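Local coordinates for protein telomeric DNA-binding factor trf1 (Schizosaccharomyces pombe, PDB 6K5S) that probably binds telomeric DNA, this all-helical TRF-family domain being one part of the protein, at residues Y206-G209 with K210-E214; K132-A135 with Y136-A139; A45-K48 with V49-F53. One frame throughout, in Å; residues are numbered along the deposited sequence.

Interaction 1. Residues Y206-G209 with K210-E214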
ATOM      1  N   TYR A 206      35.960 -11.027   8.128  1.00 23.50           N
ATOM      2  CA  TYR A 206      34.521 -11.269   8.178  1.00 20.46           C
ATOM      3  C   TYR A 206      33.884 -10.333   7.159  1.00 19.64           C
ATOM      4  O   TYR A 206      33.309  -9.294   7.527  1.00 19.15           O
ATOM      5  CB  TYR A 206      33.969 -11.053   9.588  1.00 16.50           C
ATOM      6  CG  TYR A 206      34.591 -11.953  10.641  1.00 18.00           C
ATOM      7  CD1 TYR A 206      34.207 -13.281  10.775  1.00 17.86           C
ATOM      8  CD2 TYR A 206      35.550 -11.457  11.510  1.00 17.00           C
ATOM      9  CE1 TYR A 206      34.768 -14.094  11.753  1.00 19.58           C
ATOM     10  CE2 TYR A 206      36.119 -12.254  12.482  1.00 21.92           C
ATOM     11  CZ  TYR A 206      35.735 -13.572  12.596  1.00 24.05           C
ATOM     12  OH  TYR A 206      36.321 -14.344  13.575  1.00 24.75           O
ATOM     13  N   PRO A 207      33.991 -10.656   5.864  1.00 22.26           N
ATOM     14  CA  PRO A 207      33.511  -9.738   4.828  1.00 19.07           C
ATOM     15  C   PRO A 207      32.002  -9.551   4.887  1.00 18.61           C
ATOM     16  O   PRO A 207      31.245 -10.469   5.213  1.00 19.08           O
ATOM     17  CB  PRO A 207      33.936 -10.423   3.519  1.00 23.19           C
ATOM     18  CG  PRO A 207      33.966 -11.882   3.858  1.00 23.40           C
ATOM     19  CD  PRO A 207      34.470 -11.931   5.292  1.00 21.76           C
ATOM     20  N   TRP A 208      31.576  -8.327   4.570  1.00 21.17           N
ATOM     21  CA  TRP A 208      30.151  -8.013   4.568  1.00 21.28           C
ATOM     22  C   TRP A 208      29.396  -8.888   3.575  1.00 21.47           C
ATOM     23  O   TRP A 208      28.358  -9.477   3.907  1.00 22.07           O
ATOM     24  CB  TRP A 208      29.958  -6.536   4.248  1.00 21.02           C
ATOM     25  CG  TRP A 208      28.538  -6.101   4.138  1.00 18.76           C
ATOM     26  CD1 TRP A 208      27.896  -5.683   3.014  1.00 21.61           C
ATOM     27  CD2 TRP A 208      27.588  -6.008   5.204  1.00 19.55           C
ATOM     28  NE1 TRP A 208      26.593  -5.332   3.312  1.00 25.03           N
ATOM     29  CE2 TRP A 208      26.384  -5.522   4.654  1.00 20.93           C
ATOM     30  CE3 TRP A 208      27.637  -6.301   6.568  1.00 14.99           C
ATOM     31  CZ2 TRP A 208      25.239  -5.318   5.424  1.00 19.03           C
ATOM     32  CZ3 TRP A 208      26.513  -6.082   7.340  1.00 14.12           C
ATOM     33  CH2 TRP A 208      25.322  -5.608   6.765  1.00 17.04           C
ATOM     34  N   GLY A 209      29.924  -9.008   2.357  1.00 22.98           N
ATOM     35  CA  GLY A 209      29.258  -9.810   1.342  1.00 22.99           C
ATOM     36  C   GLY A 209      28.926 -11.205   1.821  1.00 22.00           C
ATOM     37  O   GLY A 209      27.847 -11.731   1.541  1.00 22.23           O
ATOM     38  N   LYS A 210      29.832 -11.811   2.594  1.00 20.79           N
ATOM     39  CA  LYS A 210      29.534 -13.121   3.153  1.00 19.61           C
ATOM     40  C   LYS A 210      28.380 -13.050   4.148  1.00 21.88           C
ATOM     41  O   LYS A 210      27.524 -13.944   4.179  1.00 18.24           O
ATOM     42  CB  LYS A 210      30.783 -13.712   3.808  1.00 24.72           C
ATOM     43  CG  LYS A 210      30.656 -15.187   4.102  1.00 31.10           C
ATOM     44  CD  LYS A 210      31.941 -15.743   4.721  1.00 34.42           C
ATOM     45  CE  LYS A 210      31.691 -16.241   6.130  1.00 36.27           C
ATOM     46  NZ  LYS A 210      30.687 -17.332   6.151  1.00 39.14           N
ATOM     47  N   PHE A 211      28.321 -11.998   4.971  1.00 21.96           N
ATOM     48  CA  PHE A 211      27.182 -11.912   5.882  1.00 20.94           C
ATOM     49  C   PHE A 211      25.890 -11.681   5.115  1.00 18.45           C
ATOM     50  O   PHE A 211      24.844 -12.243   5.459  1.00 18.56           O
ATOM     51  CB  PHE A 211      27.388 -10.806   6.923  1.00 20.62           C
ATOM     52  CG  PHE A 211      26.180 -10.584   7.795  1.00 17.68           C
ATOM     53  CD1 PHE A 211      25.820 -11.519   8.739  1.00 18.58           C
ATOM     54  CD2 PHE A 211      25.389  -9.459   7.636  1.00 18.75           C
ATOM     55  CE1 PHE A 211      24.705 -11.329   9.539  1.00 17.16           C
ATOM     56  CE2 PHE A 211      24.262  -9.263   8.428  1.00 18.15           C
ATOM     57  CZ  PHE A 211      23.921 -10.195   9.376  1.00 17.16           C
ATOM     58  N   LEU A 212      25.935 -10.844   4.083  1.00 19.59           N
ATOM     59  CA  LEU A 212      24.750 -10.624   3.275  1.00 19.95           C
ATOM     60  C   LEU A 212      24.230 -11.951   2.735  1.00 24.78           C
ATOM     61  O   LEU A 212      23.038 -12.259   2.845  1.00 25.59           O
ATOM     62  CB  LEU A 212      25.080  -9.659   2.144  1.00 24.77           C
ATOM     63  CG  LEU A 212      24.173  -8.485   1.787  1.00 27.19           C
ATOM     64  CD1 LEU A 212      23.944  -7.570   2.969  1.00 24.42           C
ATOM     65  CD2 LEU A 212      24.825  -7.706   0.649  1.00 28.14           C
ATOM     66  N   SER A 213      25.134 -12.776   2.206  1.00 25.00           N
ATOM     67  CA  SER A 213      24.735 -14.065   1.654  1.00 32.48           C
ATOM     68  C   SER A 213      24.205 -14.991   2.743  1.00 30.63           C
ATOM     69  O   SER A 213      23.238 -15.728   2.524  1.00 30.19           O
ATOM     70  CB  SER A 213      25.915 -14.702   0.920  1.00 33.47           C
ATOM     71  OG  SER A 213      25.460 -15.511  -0.150  1.00 42.50           O
ATOM     72  N   GLU A 214      24.800 -14.943   3.937  1.00 25.60           N
ATOM     73  CA  GLU A 214      24.286 -15.748   5.037  1.00 24.67           C
ATOM     74  C   GLU A 214      22.841 -15.380   5.358  1.00 24.80           C
ATOM     75  O   GLU A 214      21.988 -16.259   5.520  1.00 22.07           O
ATOM     76  CB  GLU A 214      25.153 -15.577   6.288  1.00 28.66           C
ATOM     77  CG  GLU A 214      26.627 -15.935   6.144  1.00 36.36           C
ATOM     78  CD  GLU A 214      26.881 -17.424   6.122  1.00 46.81           C
ATOM     79  OE1 GLU A 214      26.009 -18.183   6.599  1.00 50.69           O
ATOM     80  OE2 GLU A 214      27.960 -17.834   5.630  1.00 50.21           O
TER
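W208 lays its indole against F211 and L212 at the start of helix 208-222, with P207 at the N-cap position of this last helix of the TRF-family domain. CG of W208 stands anti to the backbone N (chi1 177°), which carries the indole along the helix to F211 and L212. There its six-membered ring meets the F211 ring obliquely, planes at 42°, and CZ3 of W208 comes 3.6 Å from CD2 of F211. CD1 of L212 meets the NE1, CE2, CZ2 part of the indole, 3.5 Å from NE1 of W208. Tryptophan is broad enough to serve both neighbours. Q134 of helix 122-141 touches both W208 and F211, while L212 turns to V28 and S32 of helix 28-36. Proline is tolerated at the N-cap, where the helix needs no backbone N-H, though it brings no capping side chain; its O takes weak bonds from K210 N and F211 N, and the regular pattern starts with L212 N to W208 O at 2.8 Å. CG of P207 packs on CB of K210. Beyond that the lysine chain bends at chi3 (116°) and chi4, and NZ of K210 reaches OE2 of E214 at 2.8 Å in a salt bridge, from above the carboxylate plane.

Interaction 2. Residues K132-A135 with Y136-A139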
ATOM      1  N   LYS A 132      26.266  -9.697  15.194  1.00  8.32           N
ATOM      2  CA  LYS A 132      27.008  -8.956  16.211  1.00  8.36           C
ATOM      3  C   LYS A 132      28.411  -8.617  15.710  1.00 10.65           C
ATOM      4  O   LYS A 132      28.912  -7.514  15.942  1.00  9.07           O
ATOM      5  CB  LYS A 132      27.075  -9.763  17.513  1.00  9.68           C
ATOM      6  CG  LYS A 132      25.691  -9.983  18.187  1.00  7.04           C
ATOM      7  CD  LYS A 132      25.799 -11.001  19.340  1.00 10.71           C
ATOM      8  CE  LYS A 132      24.498 -11.088  20.192  1.00  9.21           C
ATOM      9  NZ  LYS A 132      24.158  -9.756  20.766  1.00  9.94           N
ATOM     10  N   THR A 133      29.022  -9.531  14.962  1.00  6.41           N
ATOM     11  CA  THR A 133      30.358  -9.280  14.423  1.00  9.78           C
ATOM     12  C   THR A 133      30.349  -8.113  13.440  1.00  8.77           C
ATOM     13  O   THR A 133      31.226  -7.246  13.491  1.00  9.04           O
ATOM     14  CB  THR A 133      30.908 -10.540  13.748  1.00  9.76           C
ATOM     15  OG1 THR A 133      30.927 -11.605  14.707  1.00 10.04           O
ATOM     16  CG2 THR A 133      32.352 -10.275  13.259  1.00 12.63           C
ATOM     17  N   GLN A 134      29.357  -8.066  12.546  1.00  8.24           N
ATOM     18  CA  GLN A 134      29.249  -6.925  11.639  1.00  9.72           C
ATOM     19  C   GLN A 134      28.907  -5.640  12.388  1.00  9.25           C
ATOM     20  O   GLN A 134      29.392  -4.561  12.021  1.00  9.43           O
ATOM     21  CB  GLN A 134      28.209  -7.189  10.541  1.00  8.97           C
ATOM     22  CG  GLN A 134      28.586  -8.343   9.569  1.00 10.58           C
ATOM     23  CD  GLN A 134      29.978  -8.167   8.948  1.00 13.40           C
ATOM     24  OE1 GLN A 134      30.317  -7.083   8.474  1.00 10.77           O
ATOM     25  NE2 GLN A 134      30.770  -9.234   8.941  1.00 12.15           N
ATOM     26  N   ALA A 135      28.052  -5.713  13.416  1.00  9.30           N
ATOM     27  CA  ALA A 135      27.797  -4.503  14.199  1.00  8.44           C
ATOM     28  C   ALA A 135      29.086  -3.988  14.829  1.00  8.67           C
ATOM     29  O   ALA A 135      29.329  -2.778  14.862  1.00  8.01           O
ATOM     30  CB  ALA A 135      26.743  -4.761  15.275  1.00  7.89           C
ATOM     31  N   TYR A 136      29.912  -4.902  15.352  1.00  8.30           N
ATOM     32  CA  TYR A 136      31.180  -4.508  15.939  1.00 10.21           C
ATOM     33  C   TYR A 136      32.075  -3.844  14.898  1.00  9.99           C
ATOM     34  O   TYR A 136      32.645  -2.775  15.149  1.00  9.01           O
ATOM     35  CB  TYR A 136      31.868  -5.733  16.572  1.00 10.20           C
ATOM     36  CG  TYR A 136      33.302  -5.474  17.000  1.00 13.47           C
ATOM     37  CD1 TYR A 136      33.582  -4.636  18.085  1.00 13.37           C
ATOM     38  CD2 TYR A 136      34.380  -6.059  16.320  1.00 13.61           C
ATOM     39  CE1 TYR A 136      34.898  -4.383  18.489  1.00 13.87           C
ATOM     40  CE2 TYR A 136      35.697  -5.807  16.704  1.00 14.87           C
ATOM     41  CZ  TYR A 136      35.946  -4.973  17.811  1.00 17.27           C
ATOM     42  OH  TYR A 136      37.236  -4.718  18.226  1.00 18.93           O
ATOM     43  N   ILE A 137      32.184  -4.452  13.715  1.00  8.58           N
ATOM     44  CA  ILE A 137      33.069  -3.934  12.674  1.00 10.41           C
ATOM     45  C   ILE A 137      32.596  -2.569  12.203  1.00 12.12           C
ATOM     46  O   ILE A 137      33.397  -1.644  12.024  1.00 11.26           O
ATOM     47  CB  ILE A 137      33.150  -4.939  11.514  1.00 11.88           C
ATOM     48  CG1 ILE A 137      33.961  -6.160  11.968  1.00 11.44           C
ATOM     49  CG2 ILE A 137      33.735  -4.263  10.268  1.00 15.19           C
ATOM     50  CD1 ILE A 137      33.796  -7.382  11.048  1.00 11.36           C
ATOM     51  N   SER A 138      31.292  -2.409  12.017  1.00  9.28           N
ATOM     52  CA  SER A 138      30.772  -1.096  11.633  1.00 13.07           C
ATOM     53  C   SER A 138      30.986  -0.068  12.742  1.00 13.41           C
ATOM     54  O   SER A 138      31.389   1.071  12.472  1.00 14.03           O
ATOM     55  CB  SER A 138      29.284  -1.195  11.282  1.00 11.43           C
ATOM     56  OG  SER A 138      28.745   0.108  11.051  1.00 13.10           O
ATOM     57  N   ALA A 139      30.716  -0.445  13.992  1.00 11.24           N
ATOM     58  CA  ALA A 139      30.858   0.516  15.080  1.00 14.30           C
ATOM     59  C   ALA A 139      32.305   0.975  15.199  1.00 13.86           C
ATOM     60  O   ALA A 139      32.569   2.170  15.397  1.00 12.66           O
ATOM     61  CB  ALA A 139      30.365  -0.093  16.382  1.00 14.06           C
TER
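T133 and I137 lie side by side on one flank of helix 122-141, pointing the same way, with CG2 of T133 3.9 Å from CD1 of I137. The isoleucine has CG1 anti to its carbonyl carbon (chi1 -71°), which folds that branch back over the preceding turn and puts CG1 3.3 Å from O of T133. Q134 runs alongside the same side chain, its NE2 4.1 Å from CD1 of I137, a loose van der Waals touch of nitrogen on methyl. Beneath these side chains the backbone is regular alpha-helix: Y136, I137, S138 and A139 each give their N-H to the carbonyl four residues back, the I137 N to T133 O bond being 3.0 Å long. Alanine fits at A135 and A139 because a methyl asks little room: A135 lies against F102 of helix 102-113, and A139 against I150 of helix 147-154.

The polar ends find their partners farther out. OG1 of T133 bonds to O of M129 one turn earlier and to NH1 of R189, leaving its methyl for I137. The bend of Q134 at chi2 (-53°) turns its amide so that NE2 bonds to O of Y206, and Y206 in turn packs on T133 and I137. Y136 spends its ring on helix 147-154 and its OH on OE1 of Q199, while NZ of K132 is bonded to O of L154 and OD1 of N106. Threonine thus splits its two branches between packing and bonding, whereas Q134 packs on other helices; OG1 of T133 and NE2 of Q134, on buried residues, have hydrogen-bonding partners outside these eight residues.

Interaction 3. Residues A45-K48 with V49-F53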
ATOM      1  N   ALA A  45      10.834  -0.464  -9.989  1.00 14.73           N
ATOM      2  CA  ALA A  45       9.691  -1.111  -9.353  1.00 13.36           C
ATOM      3  C   ALA A  45       9.947  -1.310  -7.865  1.00 13.17           C
ATOM      4  O   ALA A  45       9.039  -1.131  -7.042  1.00 14.75           O
ATOM      5  CB  ALA A  45       9.401  -2.446 -10.036  1.00 13.14           C
ATOM      6  N   PHE A  46      11.182  -1.662  -7.500  1.00 11.06           N
ATOM      7  CA  PHE A  46      11.534  -1.781  -6.087  1.00 13.41           C
ATOM      8  C   PHE A  46      11.421  -0.437  -5.376  1.00 15.17           C
ATOM      9  O   PHE A  46      10.930  -0.375  -4.242  1.00 13.99           O
ATOM     10  CB  PHE A  46      12.947  -2.353  -5.944  1.00 13.41           C
ATOM     11  CG  PHE A  46      13.422  -2.473  -4.521  1.00 16.08           C
ATOM     12  CD1 PHE A  46      12.950  -3.478  -3.702  1.00 16.14           C
ATOM     13  CD2 PHE A  46      14.341  -1.566  -3.998  1.00 16.26           C
ATOM     14  CE1 PHE A  46      13.392  -3.598  -2.384  1.00 14.50           C
ATOM     15  CE2 PHE A  46      14.789  -1.683  -2.669  1.00 20.78           C
ATOM     16  CZ  PHE A  46      14.306  -2.702  -1.870  1.00 14.04           C
ATOM     17  N   THR A  47      11.848   0.654  -6.029  1.00 12.13           N
ATOM     18  CA  THR A  47      11.767   1.968  -5.390  1.00 17.61           C
ATOM     19  C   THR A  47      10.326   2.357  -5.065  1.00 14.19           C
ATOM     20  O   THR A  47      10.057   2.866  -3.972  1.00 16.88           O
ATOM     21  CB  THR A  47      12.424   3.037  -6.255  1.00 18.81           C
ATOM     22  OG1 THR A  47      13.828   2.777  -6.306  1.00 18.20           O
ATOM     23  CG2 THR A  47      12.202   4.418  -5.642  1.00 18.82           C
ATOM     24  N   LYS A  48       9.381   2.094  -5.969  1.00 12.03           N
ATOM     25  CA  LYS A  48       7.980   2.410  -5.688  1.00 15.24           C
ATOM     26  C   LYS A  48       7.415   1.525  -4.574  1.00 13.03           C
ATOM     27  O   LYS A  48       6.650   1.995  -3.720  1.00  9.29           O
ATOM     28  CB  LYS A  48       7.149   2.280  -6.960  1.00 16.01           C
ATOM     29  CG  LYS A  48       7.631   3.197  -8.095  1.00 18.32           C
ATOM     30  CD  LYS A  48       6.759   3.018  -9.316  1.00 19.94           C
ATOM     31  CE  LYS A  48       6.948   4.146 -10.301  1.00 23.08           C
ATOM     32  NZ  LYS A  48       8.304   4.110 -10.887  1.00 27.41           N
ATOM     33  N   VAL A  49       7.748   0.237  -4.593  1.00 10.55           N
ATOM     34  CA  VAL A  49       7.350  -0.659  -3.504  1.00 10.78           C
ATOM     35  C   VAL A  49       7.915  -0.167  -2.175  1.00 11.24           C
ATOM     36  O   VAL A  49       7.201  -0.110  -1.164  1.00 10.79           O
ATOM     37  CB  VAL A  49       7.794  -2.100  -3.810  1.00 11.38           C
ATOM     38  CG1 VAL A  49       7.658  -2.970  -2.578  1.00  9.01           C
ATOM     39  CG2 VAL A  49       6.941  -2.654  -4.960  1.00 13.46           C
ATOM     40  N   MET A  50       9.196   0.214  -2.155  1.00 10.13           N
ATOM     41  CA  MET A  50       9.794   0.679  -0.897  1.00 13.23           C
ATOM     42  C   MET A  50       9.154   1.967  -0.404  1.00 14.00           C
ATOM     43  O   MET A  50       9.006   2.166   0.811  1.00 12.90           O
ATOM     44  CB  MET A  50      11.304   0.879  -1.039  1.00 12.10           C
ATOM     45  CG  MET A  50      12.083  -0.439  -0.982  1.00 18.02           C
ATOM     46  SD  MET A  50      11.892  -1.482   0.504  1.00  5.39           S
ATOM     47  CE  MET A  50      12.065  -0.268   1.809  1.00 12.50           C
ATOM     48  N   ASN A  51       8.793   2.868  -1.324  1.00 10.23           N
ATOM     49  CA  ASN A  51       8.134   4.109  -0.923  1.00 11.94           C
ATOM     50  C   ASN A  51       6.767   3.838  -0.312  1.00 14.48           C
ATOM     51  O   ASN A  51       6.372   4.488   0.666  1.00 15.16           O
ATOM     52  CB  ASN A  51       7.995   5.052  -2.116  1.00 17.51           C
ATOM     53  CG  ASN A  51       9.317   5.695  -2.502  1.00 21.25           C
ATOM     54  OD1 ASN A  51      10.274   5.675  -1.727  1.00 21.64           O
ATOM     55  ND2 ASN A  51       9.371   6.277  -3.697  1.00 20.45           N
ATOM     56  N   MET A  52       6.019   2.891  -0.877  1.00  9.59           N
ATOM     57  CA  MET A  52       4.749   2.536  -0.252  1.00 12.30           C
ATOM     58  C   MET A  52       4.998   1.842   1.079  1.00 10.32           C
ATOM     59  O   MET A  52       4.274   2.086   2.052  1.00 12.65           O
ATOM     60  CB  MET A  52       3.902   1.659  -1.182  1.00  9.40           C
ATOM     61  CG  MET A  52       3.115   2.450  -2.293  1.00 15.11           C
ATOM     62  SD  MET A  52       2.225   1.355  -3.459  1.00 13.73           S
ATOM     63  CE  MET A  52       3.607   0.461  -4.083  1.00 13.10           C
ATOM     64  N   PHE A  53       6.038   1.009   1.149  1.00  9.96           N
ATOM     65  CA  PHE A  53       6.309   0.274   2.379  1.00 10.95           C
ATOM     66  C   PHE A  53       6.672   1.229   3.510  1.00 11.84           C
ATOM     67  O   PHE A  53       6.147   1.120   4.619  1.00 10.84           O
ATOM     68  CB  PHE A  53       7.412  -0.755   2.168  1.00  8.43           C
ATOM     69  CG  PHE A  53       7.627  -1.666   3.355  1.00 11.31           C
ATOM     70  CD1 PHE A  53       6.636  -2.565   3.744  1.00  9.60           C
ATOM     71  CD2 PHE A  53       8.804  -1.622   4.081  1.00  9.35           C
ATOM     72  CE1 PHE A  53       6.835  -3.409   4.831  1.00 10.86           C
ATOM     73  CE2 PHE A  53       9.002  -2.446   5.168  1.00 10.54           C
ATOM     74  CZ  PHE A  53       8.007  -3.348   5.544  1.00 11.30           C
TER
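M50 folds over the ring of F46 one turn away in helix 41-60, a Met-aromatic contact on the inward side of a helix that also lies at the subunit interface of the TRF-family domain. The aromatic interaction has two parts. CG of M50 makes a CH-pi contact over one face, 3.6 Å from the F46 ring centroid and 23° off the ring normal, while SD of M50 lies obliquely at 4.3 Å from that centroid. The torsions cooperate: F46 holds CG anti to its backbone N (chi1 178°), sending the ring toward the next turn, and M50 has CG beside its backbone N (chi1 -78°), which folds it back over the ring, the bend at chi2 bringing SD near the rim. Methionine, flexible and polarisable, follows a flat aromatic surface well. I23, I34 and V35 pack on F46, and I20 and L98 on M50, so an alanine in place of F46 would probably leave a gap among these residues and M50 with no ring to lie on.

The hydrogen bonds are those of a regular alpha-helix, V49 to A45 through M52 to K48, with M50 N to F46 O the shortest across the two segments at 2.8 Å. T47 adds a side-chain bond from its OG1 to O of G43, a common way for threonine to satisfy its hydroxyl within a helix.

The remaining packing is on other flanks. K48 and M52 lean on I59 of the second subunit, and N51 on M55 of that subunit, so this flank packs on the partner chain. Within the helix, N51 lies beside T47, ND2 of the amide 3.9 Å from CG2 of the threonine, while CE of M52 curls back to 3.4 Å from O of K48.

From the N terminus the chain passes first through interaction 3 in helix 41-60, then interaction 2 in helix 122-141, and last interaction 1 at the start of helix 208-222. Each spans successive turns of a single stretch, so none closes a long loop; they follow in series and neither nest nor cross. Interactions 1 and 2 touch in space, their centres about 12 Å apart, joining the last helix to helix 122-141. Interaction 3 stands apart, its centre about 25 Å from that of interaction 1 and 28 Å from that of interaction 2, at the border with the second subunit. Helix 28-36 bridges part of this gap, touching both F46 and L212.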